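Local coordinates for carbohydrate binding module (Uncultured bacterium, PDB 2W3J), which probably binds uronic acid-containing carbohydrates through a calcium-bearing beta-sandwich module of family 35, at residues Cys12-Val17 with Gly29-Glu34; Gly38-Trp43 with Ser107-Ala112; Arg67-Val72 with Asp116-Ile121. All coordinates share one frame; numbering follows the deposited sequence. Where two conformers were deposited one is given.

Followed from the N terminus, interaction 1 is complete first: the chain leaves strand 11-14, passes through strand 17-19 and a loop, and returns as strand 30-32, which pairs with 17-19, a calcium ion being bound at each end of Gly29-Glu34. In series, interaction 2 closes a far longer excursion, joining the strand that starts at Ser40 to strand 104-112. Interaction 3 crosses interaction 2, since Arg67-Val72 falls within that excursion and Asp116-Ile121 follows it. Interaction 2 pairs strands 40-47 and 104-112, flanked by 11-14 and 69-73; strand 120-126 belongs to the four-stranded sheet, to whose entry loop interaction 3 ties the start of strand 69-73. Interactions 1 and 3 share one calcium-bound water.

Interaction 1 (Cys12-Val17 with Gly29-Glu34); sequences CSNSGV and GFIDTE. With CA (calcium ion), chain B; CA (calcium ion), chain C.
Two nearly straight backbone hydrogen bonds hold Val17 and Asp32 as an antiparallel hydrogen-bonded pair. Val17 N donates to Asp32 O at 2.9 Å from above the carbonyl plane, and Asp32 N donates to Val17 O at 2.8 Å, nearly along the C=O axis. The two side chains lie side by side on one face of this two-stranded sheet. Next to this pair the backbones close in to 3.9 Å between Gly16 CA and Thr33 CA, so that a side chain on Gly16 would collide with Asp32 O. A calcium ion is bound by Asp32 OD1 at 2.4 Å, by Thr33 O at 2.5 Å and by four waters.

Asn14 crosses Ile31 obliquely, its amide carbon CG 3.7 Å from the CD1 tip. Its CG takes the crowded position between backbone N and carbonyl carbon (chi1 58°), which lets ND2 reach forward along its own chain to Ser15 O at 3.0 Å; the acceptor lies in the amide plane, the donor above the carbonyl plane. An alanine here would lose this bond and the amide's cover of Ile31, and would probably loosen the turn into Gly16. The bent chain of Glu34 brings OE2 to 3.0 Å from Ser15 CB, while Glu34 N is buried without a partner.

Further out, Thr33 N donates to one calcium-bound water and Thr33 OG1 is hydrogen-bonded to another, with Leu118 N behind OG1. Ser15 OG is anchored by Ser40 N. Before the turn, Cys12 and Ser13 both face Val42 in a classic beta bulge. Gly29 O joins Glu5, Glu6, Thr26 and Asp122 on a second calcium ion.

Asp32 therefore pairs the strands through its backbone while its carboxylate holds metal. Some of the four water positions on that ion could probably be taken by a ligand.

Interaction 2 (Gly38-Trp43 with Ser107-Ala112); sequences GASIVW and SIKLVA
Trp43 sets CG anti to its carbonyl carbon (chi1 -64°), and a chi2 of -87° turns the indole so that the edge of its six-membered ring faces residues 107-112. There CE3 lies 3.9 Å from Ile108 CG2 and CZ3 lies 4.0 Å from Leu110 CB, with Ile108 O also near the ring plane. Ile41 CG2 covers one face of the indole, offset toward the rim.

On the other face of the sheet, with Ser40, Val42 and Val111, lies Lys109. Its CG is anti to the backbone N (chi1 -176°) and the chain beyond stays extended, crossing Val42 obliquely with CG 3.7 Å from Val42 CG2. Near its end CE presses to 3.5 Å from Ser40 CB, tighter than a usual carbon contact. Val111 CG1 packs on Gly38 CA.

Six backbone hydrogen bonds stitch the antiparallel segments together. The straightest runs from Trp43 N to Ile108 O, 2.9 Å and nearly along the C=O axis. At the far end, Gly38 N donates to Ala112 O and Ala112 N to Ala39 O, so the pairing continues past the start of the strand at Ser40.

No helices are present; beta strands surround the pair. Strand 11-14 lies beside residues 40-43 and strand 69-73 beside strand 104-112, while Ile41 and Leu110 meet Ile121, and Trp43 meets Ile124, both from strand 120-126 of the facing sheet.

Interaction 3 (Arg67-Val72 with Asp116-Ile121); sequences RRATVV and DGLANI
The guanidinium of Arg67 has Asp116 O over one face, 3.8 Å from NE, while Leu118 O and a water occupy its edge. NH1 donates to Leu118 O at 3.1 Å in the guanidinium plane, although the donor stands above the plane of that carbonyl. The carboxylate of Asp116 is tilted 66° to the guanidinium and makes no salt bridge with it, the gap from Arg67 NE to Asp116 OD2 being 4.7 Å.

An extended chain from CG to NE carries the group along the backbone of residues 116-119. On the way Arg67 CB touches Gly117 O at 3.5 Å, and CD passes close to Ala119 N. At the start of the strand, Ala69 CB meets Leu118 CD2 at 3.4 Å, a tight pair of carbons.

Arg67 supplies the one direct hydrogen bond between the segments; waters make the other polar links. One water donates to Arg67 O and accepts from Ala119 N, while another donates to both Arg68 O and Gly117 O. The water at the guanidinium edge accepts from Arg67 NH1 at 2.9 Å, donates to Asn120 OD1, and is also a ligand of the calcium held by Asp32 and Thr33.

Arginine, water and metal thus meet at the loop end of a beta-sandwich. The calcium and the guanidinium, partly offset by the carboxylate of Asp32, could help to receive an anionic sugar, in keeping with the calcium-dependent recognition of uronic acids known in family 35 modules.

Interaction 1 (Cys12-Val17 with Gly29-Glu34)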
loop_
_atom_site.group_PDB
_atom_site.type_symbol
_atom_site.label_atom_id
_atom_site.label_comp_id
_atom_site.label_asym_id
_atom_site.label_seq_id
_atom_site.Cartn_x
_atom_site.Cartn_y
_atom_site.Cartn_z
ATOM N N CYS A 12 -4.083 -7.143 6.101
ATOM C CA CYS A 12 -5.103 -8.182 5.928
ATOM C C CYS A 12 -4.723 -9.276 4.956
ATOM O O CYS A 12 -4.819 -10.457 5.283
ATOM C CB CYS A 12 -6.426 -7.574 5.463
ATOM S SG CYS A 12 -7.018 -6.301 6.622
ATOM N N SER A 13 -4.350 -8.895 3.750
ATOM C CA SER A 13 -4.136 -9.904 2.704
ATOM C C SER A 13 -3.314 -9.305 1.586
ATOM O O SER A 13 -3.213 -8.089 1.435
ATOM C CB SER A 13 -5.492 -10.437 2.144
ATOM O OG SER A 13 -6.200 -9.414 1.471
ATOM N N ASN A 14 -2.725 -10.187 0.782
ATOM C CA ASN A 14 -1.993 -9.759 -0.398
ATOM C C ASN A 14 -2.009 -10.866 -1.431
ATOM O O ASN A 14 -1.960 -12.065 -1.084
ATOM C CB ASN A 14 -0.505 -9.461 -0.093
ATOM C CG ASN A 14 0.240 -10.661 0.497
ATOM O OD1 ASN A 14 0.063 -10.982 1.663
ATOM N ND2 ASN A 14 1.116 -11.303 -0.302
ATOM N N SER A 15 -2.049 -10.443 -2.676
ATOM C CA SER A 15 -1.717 -11.340 -3.773
ATOM C C SER A 15 -0.229 -11.656 -3.739
ATOM O O SER A 15 0.582 -10.901 -3.188
ATOM C CB SER A 15 -2.076 -10.662 -5.094
ATOM O OG SER A 15 -3.466 -10.441 -5.123
ATOM N N GLY A 16 0.151 -12.783 -4.324
ATOM C CA GLY A 16 1.594 -13.038 -4.431
ATOM C C GLY A 16 2.206 -13.497 -3.121
ATOM O O GLY A 16 1.621 -14.307 -2.402
ATOM N N VAL A 17 3.410 -13.011 -2.824
ATOM C CA VAL A 17 4.173 -13.507 -1.686
ATOM C C VAL A 17 4.750 -12.339 -0.896
ATOM O O VAL A 17 4.758 -11.173 -1.359
ATOM C CB VAL A 17 5.360 -14.410 -2.155
ATOM C CG1 VAL A 17 4.841 -15.561 -3.019
ATOM C CG2 VAL A 17 6.394 -13.604 -2.902
ATOM N N GLY A 29 10.071 -7.262 5.409
ATOM C CA GLY A 29 10.143 -7.502 3.966
ATOM C C GLY A 29 9.151 -6.633 3.249
ATOM O O GLY A 29 8.884 -5.524 3.687
ATOM N N PHE A 30 8.599 -7.140 2.163
ATOM C CA PHE A 30 7.669 -6.338 1.372
ATOM C C PHE A 30 6.789 -7.307 0.624
ATOM O O PHE A 30 7.060 -8.522 0.610
ATOM C CB PHE A 30 8.440 -5.477 0.351
ATOM C CG PHE A 30 9.467 -6.239 -0.451
ATOM C CD1 PHE A 30 9.112 -6.907 -1.626
ATOM C CD2 PHE A 30 10.797 -6.280 -0.032
ATOM C CE1 PHE A 30 10.055 -7.626 -2.386
ATOM C CE2 PHE A 30 11.753 -6.976 -0.822
ATOM C CZ PHE A 30 11.369 -7.643 -1.984
ATOM N N ILE A 31 5.723 -6.778 0.017
ATOM C CA ILE A 31 4.832 -7.598 -0.802
ATOM C C ILE A 31 5.317 -7.657 -2.257
ATOM O O ILE A 31 5.580 -6.645 -2.865
ATOM C CB ILE A 31 3.401 -7.043 -0.786
ATOM C CG1 ILE A 31 2.853 -7.009 0.656
ATOM C CG2 ILE A 31 2.492 -7.862 -1.713
ATOM C CD1 ILE A 31 2.998 -8.306 1.444
ATOM N N ASP A 32 5.434 -8.862 -2.788
ATOM C CA ASP A 32 5.798 -9.039 -4.201
ATOM C C ASP A 32 4.623 -9.757 -4.845
ATOM O O ASP A 32 4.430 -10.961 -4.657
ATOM C CB ASP A 32 7.093 -9.872 -4.275
ATOM C CG ASP A 32 7.649 -10.005 -5.667
ATOM O OD1 ASP A 32 6.897 -9.872 -6.643
ATOM O OD2 ASP A 32 8.868 -10.289 -5.781
ATOM N N THR A 33 3.763 -9.010 -5.537
ATOM C CA THR A 33 2.562 -9.646 -6.066
ATOM C C THR A 33 2.891 -10.454 -7.308
ATOM O O THR A 33 3.929 -10.228 -7.949
ATOM C CB THR A 33 1.525 -8.588 -6.533
ATOM O OG1 THR A 33 2.166 -7.690 -7.435
ATOM C CG2 THR A 33 1.011 -7.765 -5.363
ATOM N N GLU A 34 1.979 -11.359 -7.669
ATOM C CA GLU A 34 2.089 -11.946 -8.992
ATOM C C GLU A 34 1.863 -10.877 -10.073
ATOM O O GLU A 34 1.382 -9.750 -9.812
ATOM C CB GLU A 34 1.129 -13.130 -9.147
ATOM C CG GLU A 34 -0.272 -12.738 -9.554
ATOM C CD GLU A 34 -1.054 -12.014 -8.452
ATOM O OE1 GLU A 34 -2.249 -11.694 -8.698
ATOM O OE2 GLU A 34 -0.489 -11.771 -7.346
HETATM CA CA CA B . 5.757 -8.618 -8.270
HETATM CA CA CA C . 7.975 -3.672 4.878
HETATM O O HOH W 1 5.287 -6.759 -6.792
HETATM O O HOH W 2 4.077 -7.552 -9.638
HETATM O O HOH W 3 6.574 -9.981 -10.014
HETATM O O HOH W 4 7.957 -7.356 -8.397
#

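Interaction 2 (Gly38-Trp43 with Ser107-Ala112)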
loop_
_atom_site.group_PDB
_atom_site.type_symbol
_atom_site.label_atom_id
_atom_site.label_comp_id
_atom_site.label_asym_id
_atom_site.label_seq_id
_atom_site.Cartn_x
_atom_site.Cartn_y
_atom_site.Cartn_z
ATOM N N GLY A 38 -5.360 -6.667 -11.301
ATOM C CA GLY A 38 -6.161 -6.918 -10.110
ATOM C C GLY A 38 -5.399 -7.438 -8.887
ATOM O O GLY A 38 -5.987 -7.648 -7.839
ATOM N N ALA A 39 -4.104 -7.739 -9.036
ATOM C CA ALA A 39 -3.304 -8.129 -7.870
ATOM C C ALA A 39 -3.466 -7.009 -6.812
ATOM O O ALA A 39 -3.365 -5.831 -7.135
ATOM C CB ALA A 39 -1.844 -8.279 -8.244
ATOM N N SER A 40 -3.682 -7.422 -5.563
ATOM C CA SER A 40 -4.056 -6.480 -4.505
ATOM C C SER A 40 -3.380 -6.679 -3.168
ATOM O O SER A 40 -2.860 -7.751 -2.854
ATOM C CB SER A 40 -5.564 -6.554 -4.253
ATOM O OG SER A 40 -5.950 -7.818 -3.737
ATOM N N ILE A 41 -3.454 -5.626 -2.352
ATOM C CA ILE A 41 -3.066 -5.685 -0.951
ATOM C C ILE A 41 -4.196 -4.978 -0.204
ATOM O O ILE A 41 -4.748 -3.982 -0.714
ATOM C CB ILE A 41 -1.791 -4.909 -0.714
ATOM C CG1 ILE A 41 -0.642 -5.550 -1.474
ATOM C CG2 ILE A 41 -1.488 -4.906 0.803
ATOM C CD1 ILE A 41 0.660 -4.654 -1.456
ATOM N N VAL A 42 -4.550 -5.505 0.969
ATOM C CA VAL A 42 -5.640 -4.939 1.779
ATOM C C VAL A 42 -5.150 -4.681 3.190
ATOM O O VAL A 42 -4.504 -5.544 3.801
ATOM C CB VAL A 42 -6.825 -5.929 1.858
ATOM C CG1 VAL A 42 -7.945 -5.365 2.741
ATOM C CG2 VAL A 42 -7.360 -6.220 0.430
ATOM N N TRP A 43 -5.499 -3.504 3.712
ATOM C CA TRP A 43 -5.186 -3.106 5.083
ATOM C C TRP A 43 -6.476 -2.699 5.804
ATOM O O TRP A 43 -7.505 -2.422 5.149
ATOM C CB TRP A 43 -4.295 -1.880 5.076
ATOM C CG TRP A 43 -2.902 -2.063 4.456
ATOM C CD1 TRP A 43 -1.767 -2.501 5.097
ATOM C CD2 TRP A 43 -2.522 -1.753 3.114
ATOM N NE1 TRP A 43 -0.689 -2.454 4.215
ATOM C CE2 TRP A 43 -1.130 -1.997 3.001
ATOM C CE3 TRP A 43 -3.213 -1.247 2.002
ATOM C CZ2 TRP A 43 -0.427 -1.779 1.821
ATOM C CZ3 TRP A 43 -2.504 -1.032 0.816
ATOM C CH2 TRP A 43 -1.125 -1.310 0.737
ATOM N N SER A 107 -11.265 0.416 5.400
ATOM C CA SER A 107 -10.426 -0.509 4.625
ATOM C C SER A 107 -9.677 0.300 3.572
ATOM O O SER A 107 -10.187 1.297 3.041
ATOM C CB SER A 107 -11.277 -1.604 3.966
ATOM O OG SER A 107 -12.198 -1.009 3.070
ATOM N N ILE A 108 -8.441 -0.120 3.255
ATOM C CA ILE A 108 -7.687 0.486 2.202
ATOM C C ILE A 108 -7.195 -0.690 1.356
ATOM O O ILE A 108 -6.738 -1.680 1.906
ATOM C CB ILE A 108 -6.443 1.232 2.725
ATOM C CG1 ILE A 108 -6.855 2.390 3.663
ATOM C CG2 ILE A 108 -5.630 1.740 1.555
ATOM C CD1 ILE A 108 -5.628 3.219 4.124
ATOM N N LYS A 109 -7.368 -0.584 0.039
ATOM C CA LYS A 109 -6.911 -1.632 -0.862
ATOM C C LYS A 109 -6.115 -0.980 -1.996
ATOM O O LYS A 109 -6.419 0.127 -2.466
ATOM C CB LYS A 109 -8.114 -2.465 -1.374
ATOM C CG LYS A 109 -7.770 -3.667 -2.262
ATOM C CD LYS A 109 -9.087 -4.464 -2.604
ATOM C CE LYS A 109 -8.813 -5.855 -3.268
ATOM N NZ LYS A 109 -10.099 -6.672 -3.484
ATOM N N LEU A 110 -5.060 -1.665 -2.446
ATOM C CA LEU A 110 -4.345 -1.188 -3.584
ATOM C C LEU A 110 -4.458 -2.287 -4.644
ATOM O O LEU A 110 -4.200 -3.465 -4.340
ATOM C CB LEU A 110 -2.877 -0.994 -3.205
ATOM C CG LEU A 110 -1.938 -0.389 -4.252
ATOM C CD1 LEU A 110 -2.251 1.074 -4.582
ATOM C CD2 LEU A 110 -0.484 -0.448 -3.711
ATOM N N VAL A 111 -4.844 -1.899 -5.860
ATOM C CA VAL A 111 -5.264 -2.878 -6.884
ATOM C C VAL A 111 -4.545 -2.606 -8.208
ATOM O O VAL A 111 -4.642 -1.519 -8.780
ATOM C CB VAL A 111 -6.803 -2.814 -7.140
ATOM C CG1 VAL A 111 -7.222 -3.874 -8.215
ATOM C CG2 VAL A 111 -7.580 -3.061 -5.828
ATOM N N ALA A 112 -3.820 -3.607 -8.709
ATOM C CA ALA A 112 -3.024 -3.423 -9.920
ATOM C C ALA A 112 -3.911 -3.182 -11.154
ATOM O O ALA A 112 -4.871 -3.916 -11.376
ATOM C CB ALA A 112 -2.171 -4.686 -10.181
#

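Interaction 3 (Arg67-Val72 with Asp116-Ile121)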
loop_
_atom_site.group_PDB
_atom_site.type_symbol
_atom_site.label_atom_id
_atom_site.label_comp_id
_atom_site.label_asym_id
_atom_site.label_seq_id
_atom_site.Cartn_x
_atom_site.Cartn_y
_atom_site.Cartn_z
ATOM N N ARG A 67 3.970 0.693 -12.755
ATOM C CA ARG A 67 3.012 -0.337 -12.383
ATOM C C ARG A 67 1.791 0.331 -11.795
ATOM O O ARG A 67 1.568 0.335 -10.591
ATOM C CB ARG A 67 3.629 -1.299 -11.379
ATOM C CG ARG A 67 4.732 -2.126 -12.035
ATOM C CD ARG A 67 5.217 -3.250 -11.147
ATOM N NE ARG A 67 6.418 -3.856 -11.744
ATOM C CZ ARG A 67 7.120 -4.815 -11.155
ATOM N NH1 ARG A 67 6.701 -5.304 -9.992
ATOM N NH2 ARG A 67 8.222 -5.306 -11.743
ATOM N N ARG A 68 0.990 0.918 -12.673
ATOM C CA ARG A 68 -0.163 1.688 -12.213
ATOM C C ARG A 68 -1.088 0.853 -11.338
ATOM O O ARG A 68 -1.315 -0.326 -11.589
ATOM C CB ARG A 68 -0.886 2.308 -13.422
ATOM C CG ARG A 68 -0.004 3.314 -14.153
ATOM C CD ARG A 68 -0.739 4.079 -15.281
ATOM N NE ARG A 68 -1.828 4.930 -14.794
ATOM C CZ ARG A 68 -1.661 6.170 -14.347
ATOM N NH1 ARG A 68 -0.443 6.699 -14.280
ATOM N NH2 ARG A 68 -2.706 6.876 -13.947
ATOM N N ALA A 69 -1.634 1.480 -10.285
ATOM C CA ALA A 69 -2.530 0.779 -9.370
ATOM C C ALA A 69 -3.505 1.776 -8.768
ATOM O O ALA A 69 -3.173 2.936 -8.587
ATOM C CB ALA A 69 -1.745 0.126 -8.226
ATOM N N THR A 70 -4.671 1.304 -8.401
ATOM C CA THR A 70 -5.706 2.184 -7.850
ATOM C C THR A 70 -5.804 2.018 -6.349
ATOM O O THR A 70 -5.829 0.895 -5.854
ATOM C CB THR A 70 -7.093 1.866 -8.448
ATOM O OG1 THR A 70 -6.996 1.756 -9.873
ATOM C CG2 THR A 70 -8.146 2.929 -8.040
ATOM N N VAL A 71 -5.901 3.146 -5.652
ATOM C CA VAL A 71 -6.127 3.168 -4.212
ATOM C C VAL A 71 -7.648 3.167 -3.996
ATOM O O VAL A 71 -8.343 4.038 -4.542
ATOM C CB VAL A 71 -5.502 4.427 -3.589
ATOM C CG1 VAL A 71 -5.810 4.522 -2.081
ATOM C CG2 VAL A 71 -3.969 4.424 -3.844
ATOM N N VAL A 72 -8.138 2.150 -3.289
ATOM C CA VAL A 72 -9.546 1.974 -2.987
ATOM C C VAL A 72 -9.735 2.177 -1.487
ATOM O O VAL A 72 -9.060 1.525 -0.692
ATOM C CB VAL A 72 -9.993 0.556 -3.336
ATOM C CG1 VAL A 72 -11.485 0.345 -3.000
ATOM C CG2 VAL A 72 -9.732 0.280 -4.828
ATOM N N ASP A 116 1.625 -6.154 -15.065
ATOM C CA ASP A 116 2.849 -6.209 -14.283
ATOM C C ASP A 116 2.576 -6.281 -12.786
ATOM O O ASP A 116 3.517 -6.310 -11.988
ATOM C CB ASP A 116 3.731 -4.999 -14.576
ATOM C CG ASP A 116 4.471 -5.123 -15.899
ATOM O OD1 ASP A 116 4.366 -6.200 -16.543
ATOM O OD2 ASP A 116 5.164 -4.145 -16.272
ATOM N N GLY A 117 1.301 -6.331 -12.398
ATOM C CA GLY A 117 0.943 -6.345 -10.961
ATOM C C GLY A 117 1.330 -5.073 -10.228
ATOM O O GLY A 117 1.507 -4.004 -10.830
ATOM N N LEU A 118 1.442 -5.164 -8.892
ATOM C CA LEU A 118 1.926 -4.021 -8.130
ATOM C C LEU A 118 3.455 -3.909 -8.130
ATOM O O LEU A 118 4.166 -4.897 -8.337
ATOM C CB LEU A 118 1.445 -4.128 -6.678
ATOM C CG LEU A 118 -0.086 -4.185 -6.487
ATOM C CD1 LEU A 118 -0.433 -4.317 -4.990
ATOM C CD2 LEU A 118 -0.688 -2.872 -7.080
ATOM N N ALA A 119 3.947 -2.694 -7.912
ATOM C CA ALA A 119 5.324 -2.504 -7.447
ATOM C C ALA A 119 5.483 -3.309 -6.151
ATOM O O ALA A 119 4.499 -3.730 -5.527
ATOM C CB ALA A 119 5.591 -1.039 -7.177
ATOM N N ASN A 120 6.723 -3.534 -5.739
ATOM C CA ASN A 120 6.945 -4.219 -4.461
ATOM C C ASN A 120 6.578 -3.222 -3.377
ATOM O O ASN A 120 7.153 -2.153 -3.312
ATOM C CB ASN A 120 8.417 -4.627 -4.330
ATOM C CG ASN A 120 8.785 -5.729 -5.300
ATOM O OD1 ASN A 120 7.915 -6.476 -5.776
ATOM N ND2 ASN A 120 10.092 -5.895 -5.542
ATOM N N ILE A 121 5.638 -3.590 -2.515
ATOM C CA ILE A 121 5.112 -2.596 -1.542
ATOM C C ILE A 121 5.700 -2.847 -0.155
ATOM O O ILE A 121 5.475 -3.909 0.440
ATOM C CB ILE A 121 3.595 -2.653 -1.454
ATOM C CG1 ILE A 121 2.964 -2.489 -2.861
ATOM C CG2 ILE A 121 3.091 -1.553 -0.436
ATOM C CD1 ILE A 121 3.374 -1.169 -3.539
HETATM O O HOH W 5 1.963 -0.623 -7.989
HETATM O O HOH W 4 7.957 -7.356 -8.397
HETATM O O HOH W 6 -0.053 -2.495 -12.567
#